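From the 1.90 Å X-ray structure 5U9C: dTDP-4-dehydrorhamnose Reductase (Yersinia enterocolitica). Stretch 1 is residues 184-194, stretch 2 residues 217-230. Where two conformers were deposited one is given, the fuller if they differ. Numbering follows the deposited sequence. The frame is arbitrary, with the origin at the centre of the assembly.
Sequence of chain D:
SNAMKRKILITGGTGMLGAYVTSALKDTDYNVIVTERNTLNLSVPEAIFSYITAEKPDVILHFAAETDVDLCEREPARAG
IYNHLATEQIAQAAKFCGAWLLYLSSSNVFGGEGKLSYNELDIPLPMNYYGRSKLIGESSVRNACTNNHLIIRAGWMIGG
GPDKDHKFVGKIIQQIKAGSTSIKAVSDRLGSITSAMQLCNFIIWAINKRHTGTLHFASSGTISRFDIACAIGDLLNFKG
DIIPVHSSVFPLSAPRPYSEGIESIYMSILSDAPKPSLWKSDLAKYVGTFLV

Stretch 1 (184-194) KAVSDRLGSIT
Stretch 2, residues 217-230: FASSGTISRFDIAC

Stretch 1 runs as strand 184-186, a loop, a weakly bonded strand near 190-191 and strand 193-194; stretch 2 passes it in the opposite sense, so register falls as Ala185-Phe226, Leu190-Ser224, Ser192-Thr222 and Thr194-Ala218 (CA-CA 4.6, 4.4, 5.2 and 4.5 Å). Together they bury 842 Å².

Lys184 (phi/psi -96/138, chi1 m, the rest t) points away. Ala185 (-145/137) points toward helix 225-230, whose axis approaches that of strand 184-186 to 6.6 Å at 139°. The helix lies close here: Ala185 CB is 3.6 Å from Phe226 CA and 3.9 Å from Ala229 CB. Val186 (-65/126, chi1 t) works through its carbonyl: Phe226 N donates to Val186 O at 3.0 Å, with an angle of 141°, tying the helix's first turn to the strand end. One water donates to Val186 O (2.9 Å) and Arg189 O (2.6 Å) and accepts from Arg225 N (3.0 Å).

Ser187 (-101/-12, chi1 p) sets its CB 4.0 Å from Phe226 CB (chi1 t, chi2 70°). A second water donates to Ser187 O at 3.0 Å and lies 2.6 Å from Ser224 OG. That serine (-102/168, chi1 p) caps the helix: Asp227 N donates to Ser224 OG at 3.0 Å, and Ser224 N to Asp227 OD2 at 2.9 Å.

Asp188 (-111/24, chi1 p) points away. Arg189 (-136/124, chi1 and chi2 m, chi3 t) turns its guanidinium back, Arg189 NH1 donating to Asp188 O at 2.7 Å. Leu190 (-110/159, m/t) places CD2 3.9 Å from Ser224 CB.

Gly191 (-166/-171) and Ile223 (-137/167) form an antiparallel hydrogen-bonded pair, CA-CA 5.5 Å: Gly191 N donates to Ile223 O at 2.8 Å (151°), and Ile223 N to Gly191 O at 2.9 Å (167°). A CA-H...O contact from Thr222 CA to Gly191 O, 3.4 Å, flanks this pair.

Ser192 (-128/146, chi1 m) brings OG 3.1 Å from Gly221 O; a water lies 2.9 Å from Ser192 OG and 2.6 Å from Thr222 OG1. Gly221 adopts 132/137, where a CB would jam against the preceding carbonyl.

Ile193 (-96/149, chi1 p, chi2 t) has the largest covered area, 96 Å². Ser219 N donates to Ile193 O at 2.8 Å (156°), while a water accepts from Ile193 N (2.9 Å) and donates to Ser219 O and Gly221 O (both 2.8 Å). Ile193 CG2 packs 3.5 Å from Ile228 CD1 (Ile228 m/t). Finally, Thr194 (-125/118, chi1 m) donates from OG1 to Phe217 O at 2.7 Å, and Thr194 CG2 meets the Phe217 ring edge, 3.9 Å from Phe217 CD1.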

# COMPACT_ATOMS: atom_id res chain seq x y z
N LYS D 184 -13.15 -19.29 -23.75
CA LYS D 184 -12.67 -18.81 -22.46
C LYS D 184 -12.51 -17.31 -22.51
O LYS D 184 -12.03 -16.77 -23.51
CB LYS D 184 -11.32 -19.45 -22.12
CG LYS D 184 -11.39 -20.95 -21.93
CD LYS D 184 -10.01 -21.52 -21.68
CE LYS D 184 -10.08 -23.04 -21.62
NZ LYS D 184 -8.73 -23.60 -21.33
N ALA D 185 -12.91 -16.63 -21.43
CA ALA D 185 -12.80 -15.19 -21.33
C ALA D 185 -12.49 -14.81 -19.87
O ALA D 185 -13.08 -15.35 -18.94
CB ALA D 185 -14.09 -14.51 -21.79
N VAL D 186 -11.56 -13.88 -19.71
CA VAL D 186 -11.11 -13.46 -18.40
C VAL D 186 -12.23 -12.77 -17.62
O VAL D 186 -12.85 -11.82 -18.10
CB VAL D 186 -9.86 -12.55 -18.54
CG1 VAL D 186 -9.42 -12.01 -17.19
CG2 VAL D 186 -8.73 -13.33 -19.19
N SER D 187 -12.49 -13.26 -16.41
CA SER D 187 -13.54 -12.73 -15.56
C SER D 187 -13.07 -11.80 -14.42
O SER D 187 -13.90 -11.12 -13.81
CB SER D 187 -14.32 -13.88 -14.92
OG SER D 187 -13.49 -14.63 -14.07
N ASP D 188 -11.77 -11.75 -14.17
CA ASP D 188 -11.25 -11.01 -13.00
C ASP D 188 -10.43 -9.74 -13.28
O ASP D 188 -9.61 -9.35 -12.46
CB ASP D 188 -10.47 -11.99 -12.08
CG ASP D 188 -9.22 -12.57 -12.74
OD1 ASP D 188 -8.86 -12.14 -13.86
OD2 ASP D 188 -8.57 -13.43 -12.10
N ARG D 189 -10.66 -9.14 -14.44
CA ARG D 189 -10.08 -7.84 -14.82
C ARG D 189 -11.26 -7.06 -15.45
O ARG D 189 -11.92 -7.56 -16.35
CB ARG D 189 -8.92 -7.97 -15.81
CG ARG D 189 -7.71 -8.73 -15.27
CD ARG D 189 -6.99 -7.98 -14.14
NE ARG D 189 -5.82 -8.69 -13.60
CZ ARG D 189 -5.83 -9.56 -12.58
NH1 ARG D 189 -6.97 -9.91 -11.96
NH2 ARG D 189 -4.68 -10.11 -12.19
N LEU D 190 -11.54 -5.88 -14.92
CA LEU D 190 -12.67 -5.08 -15.37
C LEU D 190 -12.25 -3.84 -16.15
O LEU D 190 -11.12 -3.34 -15.99
CB LEU D 190 -13.51 -4.66 -14.16
CG LEU D 190 -13.96 -5.76 -13.20
CD1 LEU D 190 -14.58 -5.17 -11.93
CD2 LEU D 190 -14.94 -6.66 -13.90
N GLY D 191 -13.18 -3.32 -16.94
CA GLY D 191 -12.95 -2.13 -17.76
C GLY D 191 -14.27 -1.59 -18.28
O GLY D 191 -15.33 -2.03 -17.86
N SER D 192 -14.18 -0.62 -19.19
CA SER D 192 -15.31 -0.01 -19.84
C SER D 192 -15.08 -0.05 -21.35
O SER D 192 -13.93 0.10 -21.82
CB SER D 192 -15.46 1.45 -19.38
OG SER D 192 -15.75 1.52 -17.99
N ILE D 193 -16.14 -0.22 -22.12
CA ILE D 193 -15.97 -0.23 -23.57
C ILE D 193 -16.24 1.16 -24.18
O ILE D 193 -17.05 1.94 -23.67
CB ILE D 193 -16.86 -1.28 -24.28
CG1 ILE D 193 -18.33 -1.07 -23.97
CG2 ILE D 193 -16.43 -2.69 -23.91
CD1 ILE D 193 -19.23 -2.04 -24.71
N THR D 194 -15.54 1.44 -25.26
CA THR D 194 -15.72 2.66 -26.03
C THR D 194 -15.99 2.27 -27.48
O THR D 194 -15.13 1.66 -28.14
CB THR D 194 -14.47 3.56 -26.00
OG1 THR D 194 -14.21 3.99 -24.67
CG2 THR D 194 -14.68 4.81 -26.89
N PHE D 217 -14.41 9.13 -22.45
CA PHE D 217 -15.48 8.78 -23.38
C PHE D 217 -15.63 7.26 -23.42
O PHE D 217 -14.81 6.53 -24.01
CB PHE D 217 -15.22 9.37 -24.79
CG PHE D 217 -16.42 9.25 -25.71
CD1 PHE D 217 -16.68 8.06 -26.37
CD2 PHE D 217 -17.29 10.31 -25.90
CE1 PHE D 217 -17.78 7.93 -27.19
CE2 PHE D 217 -18.39 10.19 -26.73
CZ PHE D 217 -18.63 8.99 -27.38
N ALA D 218 -16.69 6.78 -22.77
CA ALA D 218 -16.96 5.34 -22.69
C ALA D 218 -18.41 5.04 -22.35
O ALA D 218 -19.09 5.85 -21.68
CB ALA D 218 -16.07 4.70 -21.63
N SER D 219 -18.87 3.87 -22.77
CA SER D 219 -20.21 3.42 -22.44
C SER D 219 -20.29 3.21 -20.92
O SER D 219 -19.28 2.93 -20.26
CB SER D 219 -20.54 2.11 -23.17
OG SER D 219 -20.45 2.25 -24.57
N SER D 220 -21.50 3.35 -20.39
CA SER D 220 -21.73 3.19 -18.96
C SER D 220 -21.65 1.71 -18.58
O SER D 220 -22.29 0.86 -19.20
CB SER D 220 -23.11 3.76 -18.60
OG SER D 220 -23.41 3.57 -17.24
N GLY D 221 -20.86 1.40 -17.55
CA GLY D 221 -20.72 0.02 -17.09
C GLY D 221 -19.27 -0.37 -16.91
O GLY D 221 -18.42 -0.02 -17.73
N THR D 222 -19.00 -1.06 -15.80
CA THR D 222 -17.68 -1.59 -15.48
C THR D 222 -17.87 -3.09 -15.55
O THR D 222 -18.49 -3.67 -14.67
CB THR D 222 -17.22 -1.14 -14.09
OG1 THR D 222 -17.23 0.28 -14.08
CG2 THR D 222 -15.83 -1.61 -13.79
N ILE D 223 -17.28 -3.70 -16.58
CA ILE D 223 -17.49 -5.10 -16.90
C ILE D 223 -16.21 -5.84 -17.25
O ILE D 223 -15.19 -5.23 -17.48
CB ILE D 223 -18.45 -5.18 -18.12
CG1 ILE D 223 -17.86 -4.32 -19.26
CG2 ILE D 223 -19.82 -4.68 -17.71
CD1 ILE D 223 -18.69 -4.15 -20.48
N SER D 224 -16.29 -7.16 -17.29
CA SER D 224 -15.13 -8.00 -17.63
C SER D 224 -15.26 -8.45 -19.06
O SER D 224 -16.34 -8.33 -19.66
CB SER D 224 -15.07 -9.26 -16.75
OG SER D 224 -16.17 -10.13 -17.02
N ARG D 225 -14.18 -9.01 -19.60
CA ARG D 225 -14.21 -9.58 -20.95
C ARG D 225 -15.19 -10.73 -20.97
O ARG D 225 -15.81 -10.99 -22.00
CB ARG D 225 -12.84 -10.08 -21.38
CG ARG D 225 -11.76 -9.02 -21.48
CD ARG D 225 -12.09 -7.95 -22.48
NE ARG D 225 -10.92 -7.11 -22.75
CZ ARG D 225 -10.84 -6.22 -23.73
NH1 ARG D 225 -11.87 -6.01 -24.57
NH2 ARG D 225 -9.71 -5.53 -23.87
N PHE D 226 -15.31 -11.44 -19.85
CA PHE D 226 -16.27 -12.54 -19.74
C PHE D 226 -17.70 -12.04 -19.94
O PHE D 226 -18.49 -12.67 -20.65
CB PHE D 226 -16.13 -13.26 -18.38
CG PHE D 226 -17.22 -14.26 -18.12
CD1 PHE D 226 -17.28 -15.45 -18.85
CD2 PHE D 226 -18.17 -14.03 -17.12
CE1 PHE D 226 -18.29 -16.38 -18.61
CE2 PHE D 226 -19.18 -14.95 -16.87
CZ PHE D 226 -19.25 -16.13 -17.62
N ASP D 227 -18.02 -10.90 -19.31
CA ASP D 227 -19.35 -10.28 -19.46
C ASP D 227 -19.60 -9.93 -20.92
O ASP D 227 -20.70 -10.15 -21.46
CB ASP D 227 -19.47 -8.98 -18.64
CG ASP D 227 -19.44 -9.20 -17.15
OD1 ASP D 227 -20.01 -10.19 -16.66
OD2 ASP D 227 -18.85 -8.35 -16.46
N ILE D 228 -18.59 -9.38 -21.57
CA ILE D 228 -18.69 -8.99 -22.98
C ILE D 228 -18.87 -10.23 -23.86
O ILE D 228 -19.73 -10.24 -24.77
CB ILE D 228 -17.44 -8.17 -23.41
CG1 ILE D 228 -17.42 -6.84 -22.65
CG2 ILE D 228 -17.45 -7.95 -24.92
CD1 ILE D 228 -16.11 -6.05 -22.82
N ALA D 229 -18.10 -11.29 -23.60
CA ALA D 229 -18.23 -12.51 -24.42
C ALA D 229 -19.63 -13.09 -24.27
O ALA D 229 -20.24 -13.49 -25.26
CB ALA D 229 -17.17 -13.53 -24.05
N CYS D 230 -20.15 -13.11 -23.04
CA CYS D 230 -21.51 -13.63 -22.79
C CYS D 230 -22.57 -12.84 -23.56
O CYS D 230 -23.51 -13.42 -24.13
CB CYS D 230 -21.84 -13.63 -21.30
SG CYS D 230 -20.91 -14.85 -20.34
O HOH W 1 -11.53 -9.29 -18.27
O HOH W 2 -16.81 -11.23 -14.70
O HOH W 3 -16.68 2.42 -15.45
O HOH W 4 -18.53 0.23 -20.52